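Local coordinates for Endonuclease/exonuclease/phosphatase domain-containing protein (PDB 3L1W) that is of unknown function but has the endonuclease/exonuclease/phosphatase fold and may act as a 3'-5' RNA exonuclease, at residues R9-Y14 with W18-R23; A112-F117 with E150-K155; H139-G144 with F167-G172. All blocks are in the same frame, centred on the assembly; numbering follows the deposited sequence.

Contact 1. Residues R9-Y14 with W18-R23; sequences RVDTEY and WQWSFR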
# COMPACT_ATOMS: atom_id res chain seq x y z
N ARG A 9 14.52 -7.19 -10.32
CA ARG A 9 15.03 -8.46 -10.89
C ARG A 9 15.34 -8.38 -12.39
O ARG A 9 14.46 -8.16 -13.23
CB ARG A 9 14.10 -9.63 -10.57
CG ARG A 9 14.45 -10.95 -11.27
CD ARG A 9 15.74 -11.59 -10.77
NE ARG A 9 15.85 -12.96 -11.28
CZ ARG A 9 16.87 -13.77 -11.06
NH1 ARG A 9 17.90 -13.37 -10.33
NH2 ARG A 9 16.86 -15.01 -11.57
N VAL A 10 16.61 -8.58 -12.71
CA VAL A 10 17.08 -8.45 -14.09
C VAL A 10 16.31 -9.44 -14.98
O VAL A 10 15.97 -10.54 -14.55
CB VAL A 10 18.61 -8.70 -14.18
CG1 VAL A 10 18.94 -10.16 -13.93
CG2 VAL A 10 19.16 -8.24 -15.52
N ASP A 11 16.02 -9.03 -16.21
CA ASP A 11 15.40 -9.92 -17.18
C ASP A 11 16.37 -11.05 -17.48
O ASP A 11 17.49 -10.82 -17.95
CB ASP A 11 15.08 -9.13 -18.45
CG ASP A 11 14.26 -9.93 -19.45
OD1 ASP A 11 13.71 -10.99 -19.09
OD2 ASP A 11 14.14 -9.46 -20.61
N THR A 12 15.96 -12.28 -17.17
CA THR A 12 16.80 -13.45 -17.44
C THR A 12 15.95 -14.68 -17.75
O THR A 12 14.90 -14.89 -17.14
CB THR A 12 17.73 -13.76 -16.25
OG1 THR A 12 18.45 -14.97 -16.51
CG2 THR A 12 16.94 -13.91 -14.95
N GLU A 13 16.41 -15.48 -18.69
CA GLU A 13 15.65 -16.67 -19.08
C GLU A 13 15.68 -17.71 -17.97
O GLU A 13 14.88 -18.65 -17.97
CB GLU A 13 16.14 -17.23 -20.41
CG GLU A 13 15.75 -16.37 -21.59
CD GLU A 13 16.17 -16.96 -22.92
OE1 GLU A 13 16.81 -18.03 -22.92
OE2 GLU A 13 15.85 -16.34 -23.96
N TYR A 14 16.59 -17.54 -17.01
CA TYR A 14 16.62 -18.43 -15.86
C TYR A 14 15.29 -18.43 -15.10
O TYR A 14 14.93 -19.41 -14.47
CB TYR A 14 17.78 -18.07 -14.93
CG TYR A 14 19.15 -18.24 -15.56
CD1 TYR A 14 19.56 -19.47 -16.07
CD2 TYR A 14 20.04 -17.17 -15.63
CE1 TYR A 14 20.81 -19.63 -16.65
CE2 TYR A 14 21.29 -17.32 -16.21
CZ TYR A 14 21.67 -18.55 -16.71
OH TYR A 14 22.92 -18.69 -17.28
N TRP A 18 8.53 -16.78 -15.40
CA TRP A 18 8.44 -15.60 -14.55
C TRP A 18 9.58 -14.63 -14.89
O TRP A 18 10.02 -13.86 -14.04
CB TRP A 18 8.44 -15.99 -13.06
CG TRP A 18 7.75 -15.00 -12.12
CD1 TRP A 18 8.23 -14.55 -10.92
CD2 TRP A 18 6.47 -14.36 -12.31
NE1 TRP A 18 7.33 -13.67 -10.35
CE2 TRP A 18 6.25 -13.54 -11.18
CE3 TRP A 18 5.50 -14.40 -13.32
CZ2 TRP A 18 5.09 -12.76 -11.04
CZ3 TRP A 18 4.36 -13.63 -13.17
CH2 TRP A 18 4.17 -12.82 -12.04
N GLN A 19 10.05 -14.68 -16.13
CA GLN A 19 10.97 -13.64 -16.59
C GLN A 19 10.24 -12.31 -16.79
O GLN A 19 9.02 -12.24 -16.69
CB GLN A 19 11.70 -14.07 -17.87
CG GLN A 19 10.80 -14.30 -19.05
CD GLN A 19 11.56 -14.89 -20.22
OE1 GLN A 19 11.89 -16.08 -20.22
NE2 GLN A 19 11.85 -14.06 -21.22
N TRP A 20 11.00 -11.26 -17.06
CA TRP A 20 10.45 -9.91 -17.08
C TRP A 20 9.15 -9.77 -17.88
O TRP A 20 8.21 -9.10 -17.44
CB TRP A 20 11.50 -8.91 -17.58
CG TRP A 20 11.01 -7.48 -17.68
CD1 TRP A 20 10.76 -6.79 -18.82
CD2 TRP A 20 10.75 -6.57 -16.59
NE1 TRP A 20 10.34 -5.51 -18.52
CE2 TRP A 20 10.33 -5.35 -17.17
CE3 TRP A 20 10.81 -6.67 -15.20
CZ2 TRP A 20 9.99 -4.24 -16.39
CZ3 TRP A 20 10.48 -5.56 -14.43
CH2 TRP A 20 10.07 -4.37 -15.03
N SER A 21 9.10 -10.37 -19.06
CA SER A 21 7.91 -10.22 -19.89
C SER A 21 6.63 -10.54 -19.11
O SER A 21 5.60 -9.89 -19.30
CB SER A 21 8.00 -11.09 -21.15
OG SER A 21 8.01 -12.46 -20.81
N PHE A 22 6.70 -11.53 -18.23
CA PHE A 22 5.52 -11.95 -17.47
C PHE A 22 5.26 -11.10 -16.23
O PHE A 22 4.15 -11.10 -15.71
CB PHE A 22 5.67 -13.41 -17.04
CG PHE A 22 5.84 -14.35 -18.19
CD1 PHE A 22 4.74 -14.88 -18.83
CD2 PHE A 22 7.11 -14.71 -18.62
CE1 PHE A 22 4.89 -15.75 -19.89
CE2 PHE A 22 7.27 -15.58 -19.69
CZ PHE A 22 6.16 -16.11 -20.32
N ARG A 23 6.28 -10.37 -15.78
CA ARG A 23 6.22 -9.62 -14.52
C ARG A 23 6.06 -8.11 -14.73
O ARG A 23 5.72 -7.39 -13.80
CB ARG A 23 7.52 -9.83 -13.72
CG ARG A 23 7.81 -11.27 -13.38
CD ARG A 23 9.04 -11.41 -12.48
NE ARG A 23 10.29 -11.12 -13.18
CZ ARG A 23 11.02 -10.02 -12.99
NH1 ARG A 23 10.63 -9.10 -12.11
NH2 ARG A 23 12.15 -9.85 -13.66
O HOH W 1 13.59 -11.95 -15.01
O HOH W 2 11.31 -11.24 -20.60

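Contact 2. Residues A112-F117 with E150-K155; sequences ALWGLF and EELHDK. With EDO (1,2-ethanediol), chain K; SO4 (sulfate ion), chain J.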
# COMPACT_ATOMS: atom_id res chain seq x y z
N ALA A 112 27.29 3.43 -9.83
CA ALA A 112 26.33 4.16 -9.01
C ALA A 112 25.72 5.24 -9.87
O ALA A 112 26.40 5.85 -10.71
CB ALA A 112 26.99 4.76 -7.78
N LEU A 113 24.43 5.46 -9.67
CA LEU A 113 23.69 6.48 -10.40
C LEU A 113 23.19 7.46 -9.35
O LEU A 113 22.58 7.06 -8.36
CB LEU A 113 22.50 5.84 -11.12
CG LEU A 113 21.49 6.77 -11.82
CD1 LEU A 113 22.17 7.60 -12.91
CD2 LEU A 113 20.28 6.01 -12.39
N TRP A 114 23.43 8.75 -9.56
CA TRP A 114 22.98 9.74 -8.58
C TRP A 114 22.22 10.90 -9.25
O TRP A 114 22.34 11.13 -10.46
CB TRP A 114 24.17 10.26 -7.76
CG TRP A 114 25.20 10.95 -8.63
CD1 TRP A 114 26.28 10.38 -9.22
CD2 TRP A 114 25.21 12.33 -9.00
NE1 TRP A 114 26.97 11.32 -9.95
CE2 TRP A 114 26.34 12.53 -9.83
CE3 TRP A 114 24.38 13.42 -8.73
CZ2 TRP A 114 26.65 13.77 -10.37
CZ3 TRP A 114 24.69 14.65 -9.27
CH2 TRP A 114 25.82 14.82 -10.08
N GLY A 115 21.44 11.60 -8.44
CA GLY A 115 20.75 12.80 -8.90
C GLY A 115 20.67 13.83 -7.79
O GLY A 115 20.52 13.48 -6.61
N LEU A 116 20.81 15.09 -8.17
CA LEU A 116 20.57 16.20 -7.26
C LEU A 116 19.18 16.71 -7.59
O LEU A 116 18.90 17.06 -8.74
CB LEU A 116 21.62 17.29 -7.45
CG LEU A 116 21.64 18.38 -6.38
CD1 LEU A 116 22.08 17.80 -5.03
CD2 LEU A 116 22.56 19.53 -6.80
N PHE A 117 18.31 16.72 -6.58
CA PHE A 117 16.90 17.02 -6.78
C PHE A 117 16.48 18.20 -5.91
O PHE A 117 17.16 18.56 -4.95
CB PHE A 117 16.04 15.81 -6.41
CG PHE A 117 16.15 14.66 -7.38
CD1 PHE A 117 17.10 13.67 -7.20
CD2 PHE A 117 15.30 14.58 -8.47
CE1 PHE A 117 17.20 12.61 -8.10
CE2 PHE A 117 15.39 13.53 -9.37
CZ PHE A 117 16.34 12.54 -9.19
N GLU A 150 33.83 8.27 -1.53
CA GLU A 150 34.93 9.14 -1.93
C GLU A 150 34.53 10.00 -3.13
O GLU A 150 34.75 11.21 -3.14
CB GLU A 150 36.16 8.30 -2.27
CG GLU A 150 36.78 7.61 -1.07
CD GLU A 150 38.03 6.82 -1.41
OE1 GLU A 150 38.34 6.68 -2.62
OE2 GLU A 150 38.71 6.35 -0.47
N GLU A 151 33.94 9.36 -4.13
CA GLU A 151 33.64 10.02 -5.39
C GLU A 151 32.61 11.13 -5.19
O GLU A 151 32.68 12.18 -5.84
CB GLU A 151 33.16 9.00 -6.43
CG GLU A 151 32.84 9.57 -7.80
CD GLU A 151 34.08 9.93 -8.62
OE1 GLU A 151 35.21 9.59 -8.22
OE2 GLU A 151 33.91 10.55 -9.69
N LEU A 152 31.66 10.89 -4.29
CA LEU A 152 30.61 11.87 -4.00
C LEU A 152 30.82 12.56 -2.66
O LEU A 152 29.89 13.15 -2.11
CB LEU A 152 29.22 11.21 -4.04
CG LEU A 152 28.75 10.70 -5.40
CD1 LEU A 152 27.44 9.88 -5.31
CD2 LEU A 152 28.58 11.86 -6.37
N HIS A 153 32.03 12.51 -2.13
CA HIS A 153 32.29 13.04 -0.79
C HIS A 153 31.81 14.49 -0.64
O HIS A 153 31.12 14.82 0.32
CB HIS A 153 33.78 12.95 -0.43
CG HIS A 153 34.09 13.32 0.98
ND1 HIS A 153 34.21 14.63 1.39
CD2 HIS A 153 34.31 12.56 2.08
CE1 HIS A 153 34.49 14.67 2.68
NE2 HIS A 153 34.56 13.42 3.12
N ASP A 154 32.17 15.34 -1.60
CA ASP A 154 31.79 16.75 -1.55
C ASP A 154 30.28 16.98 -1.55
O ASP A 154 29.77 17.82 -0.79
CB ASP A 154 32.44 17.52 -2.71
CG ASP A 154 31.99 17.00 -4.08
OD1 ASP A 154 31.60 15.82 -4.19
OD2 ASP A 154 32.05 17.79 -5.05
N LYS A 155 29.56 16.25 -2.40
CA LYS A 155 28.12 16.40 -2.50
C LYS A 155 27.42 15.90 -1.24
O LYS A 155 26.47 16.53 -0.76
CB LYS A 155 27.57 15.61 -3.69
CG LYS A 155 27.94 16.15 -5.06
CD LYS A 155 27.11 15.45 -6.13
CE LYS A 155 27.82 15.46 -7.47
NZ LYS A 155 28.09 16.84 -7.94
C1 EDO K . 31.37 12.08 -10.50
O1 EDO K . 31.37 13.13 -9.52
C2 EDO K . 30.08 11.29 -10.37
O2 EDO K . 29.38 11.20 -11.62
S SO4 J . 35.50 12.01 6.22
O1 SO4 J . 35.30 11.15 5.06
O2 SO4 J . 34.72 13.23 6.08
O3 SO4 J . 35.09 11.29 7.42
O4 SO4 J . 36.91 12.35 6.34

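Contact 3. Residues H139-G144 with F167-G172; sequences HARLAG and FNAESG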
# COMPACT_ATOMS: atom_id res chain seq x y z
N HIS A 139 34.17 -8.03 0.96
CA HIS A 139 35.26 -7.13 0.62
C HIS A 139 34.93 -6.29 -0.60
O HIS A 139 35.22 -5.10 -0.64
CB HIS A 139 36.57 -7.90 0.41
CG HIS A 139 37.20 -8.38 1.68
ND1 HIS A 139 37.99 -9.52 1.74
CD2 HIS A 139 37.17 -7.88 2.93
CE1 HIS A 139 38.41 -9.69 2.98
NE2 HIS A 139 37.92 -8.71 3.73
N ALA A 140 34.30 -6.91 -1.60
CA ALA A 140 33.88 -6.19 -2.79
C ALA A 140 32.84 -5.12 -2.47
O ALA A 140 32.83 -4.04 -3.07
CB ALA A 140 33.32 -7.15 -3.84
N ARG A 141 31.94 -5.43 -1.54
CA ARG A 141 30.93 -4.46 -1.16
C ARG A 141 31.54 -3.26 -0.45
O ARG A 141 31.21 -2.12 -0.74
CB ARG A 141 29.86 -5.13 -0.30
CG ARG A 141 29.05 -6.14 -1.09
CD ARG A 141 27.92 -6.75 -0.28
NE ARG A 141 28.31 -7.90 0.53
CZ ARG A 141 28.42 -9.15 0.08
NH1 ARG A 141 28.24 -9.41 -1.22
NH2 ARG A 141 28.72 -10.13 0.91
N LEU A 142 32.43 -3.53 0.50
CA LEU A 142 33.11 -2.46 1.21
C LEU A 142 33.86 -1.60 0.21
O LEU A 142 33.83 -0.37 0.29
CB LEU A 142 34.09 -3.03 2.23
CG LEU A 142 34.79 -2.04 3.16
CD1 LEU A 142 33.79 -1.36 4.09
CD2 LEU A 142 35.85 -2.75 3.97
N ALA A 143 34.53 -2.24 -0.74
CA ALA A 143 35.33 -1.51 -1.72
C ALA A 143 34.47 -0.64 -2.62
O ALA A 143 34.83 0.50 -2.92
CB ALA A 143 36.18 -2.48 -2.55
N GLY A 144 33.33 -1.17 -3.05
CA GLY A 144 32.43 -0.42 -3.90
C GLY A 144 31.85 0.80 -3.20
O GLY A 144 31.75 1.88 -3.78
N PHE A 167 22.25 -3.38 -1.10
CA PHE A 167 23.61 -3.45 -0.58
C PHE A 167 24.18 -4.85 -0.70
O PHE A 167 25.39 -5.04 -0.51
CB PHE A 167 23.68 -3.00 0.89
CG PHE A 167 23.56 -1.52 1.09
CD1 PHE A 167 24.53 -0.82 1.80
CD2 PHE A 167 22.49 -0.82 0.56
CE1 PHE A 167 24.41 0.56 1.98
CE2 PHE A 167 22.38 0.55 0.74
CZ PHE A 167 23.34 1.23 1.44
N ASN A 168 23.32 -5.83 -1.00
CA ASN A 168 23.76 -7.22 -1.03
C ASN A 168 24.45 -7.63 0.27
O ASN A 168 25.28 -8.54 0.27
CB ASN A 168 24.69 -7.50 -2.23
CG ASN A 168 23.93 -8.03 -3.44
OD1 ASN A 168 23.07 -8.91 -3.31
ND2 ASN A 168 24.26 -7.52 -4.62
N ALA A 169 24.08 -6.99 1.38
CA ALA A 169 24.76 -7.24 2.65
C ALA A 169 23.78 -7.19 3.81
O ALA A 169 23.03 -6.23 3.94
CB ALA A 169 25.87 -6.22 2.88
N GLU A 170 23.81 -8.22 4.66
CA GLU A 170 23.05 -8.19 5.91
C GLU A 170 23.67 -7.17 6.86
O GLU A 170 24.80 -6.73 6.66
CB GLU A 170 22.99 -9.58 6.56
CG GLU A 170 22.44 -10.68 5.64
CD GLU A 170 20.92 -10.77 5.63
OE1 GLU A 170 20.26 -10.39 6.62
OE2 GLU A 170 20.38 -11.26 4.61
N SER A 171 22.94 -6.82 7.92
CA SER A 171 23.26 -5.64 8.74
C SER A 171 24.64 -5.64 9.40
O SER A 171 25.17 -4.58 9.74
CB SER A 171 22.19 -5.44 9.81
OG SER A 171 22.20 -6.55 10.70
N GLY A 172 25.22 -6.82 9.59
CA GLY A 172 26.45 -6.93 10.35
C GLY A 172 27.72 -6.73 9.54
O GLY A 172 28.82 -6.72 10.11

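Contact 1. Residues R9-Y14 with W18-R23
Arg23 reaches from the start of helix 20-34 to the Arg9 carbonyl, and its side chain is the one to follow. CB points at the 9-14 loop. CG lies over the centre of the Trp18 ring, 3.5 Å above its plane, and a bend at chi3 (-70°) then swings the guanidinium off towards the loop. NE gives a weak bond back to Trp18 O, while NH1 serves Val8 O and Pro239 O. At the tip, NH2 donates to Arg9 O at 2.9 Å (150°), in the guanidinium plane but well above the carbonyl plane of Arg9, whose oxygen also takes a bond from Gln48. A water accepts from Arg23 NH2 and donates to Val10 O. Arg9 CG rests over one guanidinium face, 3.5 Å from Arg23 NH2; its own charged end turns away to a salt bridge with Asp15.

Nearer the helix start, Asp11 OD1 sits 3.4 Å from Trp20 CB, receives a weak bond from Trp20 N and reaches Ser21 N through a second water; OD2 accepts a hydrogen bond from Asn47. Arg23 thus meets mostly backbone carbonyls, one cation tying together several pieces of chain, and the Asp11 charge is probably eased by the helix's first N-H groups.

Contact 2. Residues A112-F117 with E150-K155
Trp114, on strand 111-119, offers one face of its indole to Leu152 and Lys155, and almost all of this contact is carried by those three side chains. The chief interaction is CH-pi. Leu152 CD2 stands above the five-membered ring of Trp114, 3.9 Å from its centroid and only 10° off the normal. Lys155 CE lies over the six-membered ring on the same face, 3.6 Å from that centroid, with its closest approach to Trp114 CH2 at 3.3 Å. The lysine crosses the indole at about a right angle: the chain stays extended as far as CE, then turns at chi4 (-60°), so that methylene carbons rather than the ammonium do most of the touching.

No hydrogen bond joins the two segments, and the polar groups look elsewhere. Trp114 NE1 donates almost straight (168°) to O2 of a 1,2-ethanediol at 2.9 Å, the alcohol lying at the indole edge while the aliphatic groups hold the face. Away from the tryptophan, His153 NE2 donates to sulfate O2 at 3.0 Å, and Lys182 binds the same ion. Both small molecules probably came from the crystallisation liquor.

Leu152 falls at the break between helices 138-151 and 153-158, where its side chain also rests on Ile129, while Lys155 reaches Leu127. On the other face of the strand, Leu113 and Phe117 pack against strand 73-78 of the second sheet. Helices outside, two sheets face to face within: this is the layered alpha/beta sandwich of the DNase I-like fold, here at its helix-sheet interface.

Contact 3. Residues H139-G144 with F167-G172
Arg141 lays its side chain against two successive carbonyls, those of Phe167 and Asn168, and this is the close part of the contact. Its CD is 3.1 Å from Phe167 O and 3.2 Å from Asn168 O. Further out, Asn168 O sits 3.0 Å above the guanidinium plane, off-centre and nearer its edge, so although Arg141 NE comes within 3.1 Å of that oxygen, its N-H points elsewhere and no hydrogen bond results. The bend at chi3 (-85°) and the following turn at chi4 set the guanidinium with this face to the carbonyl. Ala169 CB closes in at 3.8 Å from Arg141 NE, and Asn168 CB packs at 3.8 Å from Arg141 CD. The Phe167 ring turns away from the helix into the interior, where it meets His176 with planes nearly parallel and Tyr216 edge-to-face.

Asp166, Phe167 and Asn168 belong to the GDFN signature of the DNase I-like superfamily, whose loop in relatives contributes to the active site; Arg141 thus packs helix 138-151 against that loop. Its N-H groups are used outside the two segments, NH2 in a salt bridge with Glu173 and NH1 in a hydrogen bond to Asp134 O. A sulfate, probably from the crystallisation liquor, adds a long, weak ion pair with NH2. Asn168 ND2 in turn holds Leu133 O.

The loose side lies beyond Ala169, where the loop draws off from the 139-144 turn: Glu170 is partly exposed, Ser171 and Gly172 fully so, and none of the three touches that turn.

Overall arrangement
Contacts 2 and 3 are both buried and share helix 138-151: contact 2 uses the break at its C-terminal end and the helix that follows against a strand, contact 3 an earlier turn against a loop. Their centres are 19 Å apart, and their segments alternate along the chain. Contact 1 is local in sequence, partly buried, and lies on the opposite side of the chain's centre from contact 2, with their centres about 30 Å apart. Chemistry follows place. Contact 1, at a loop edge, relies on hydrogen bonds and two bridging waters; contact 2 is aliphatic on aromatic; contact 3 presses an arginine onto carbonyls without bonding them.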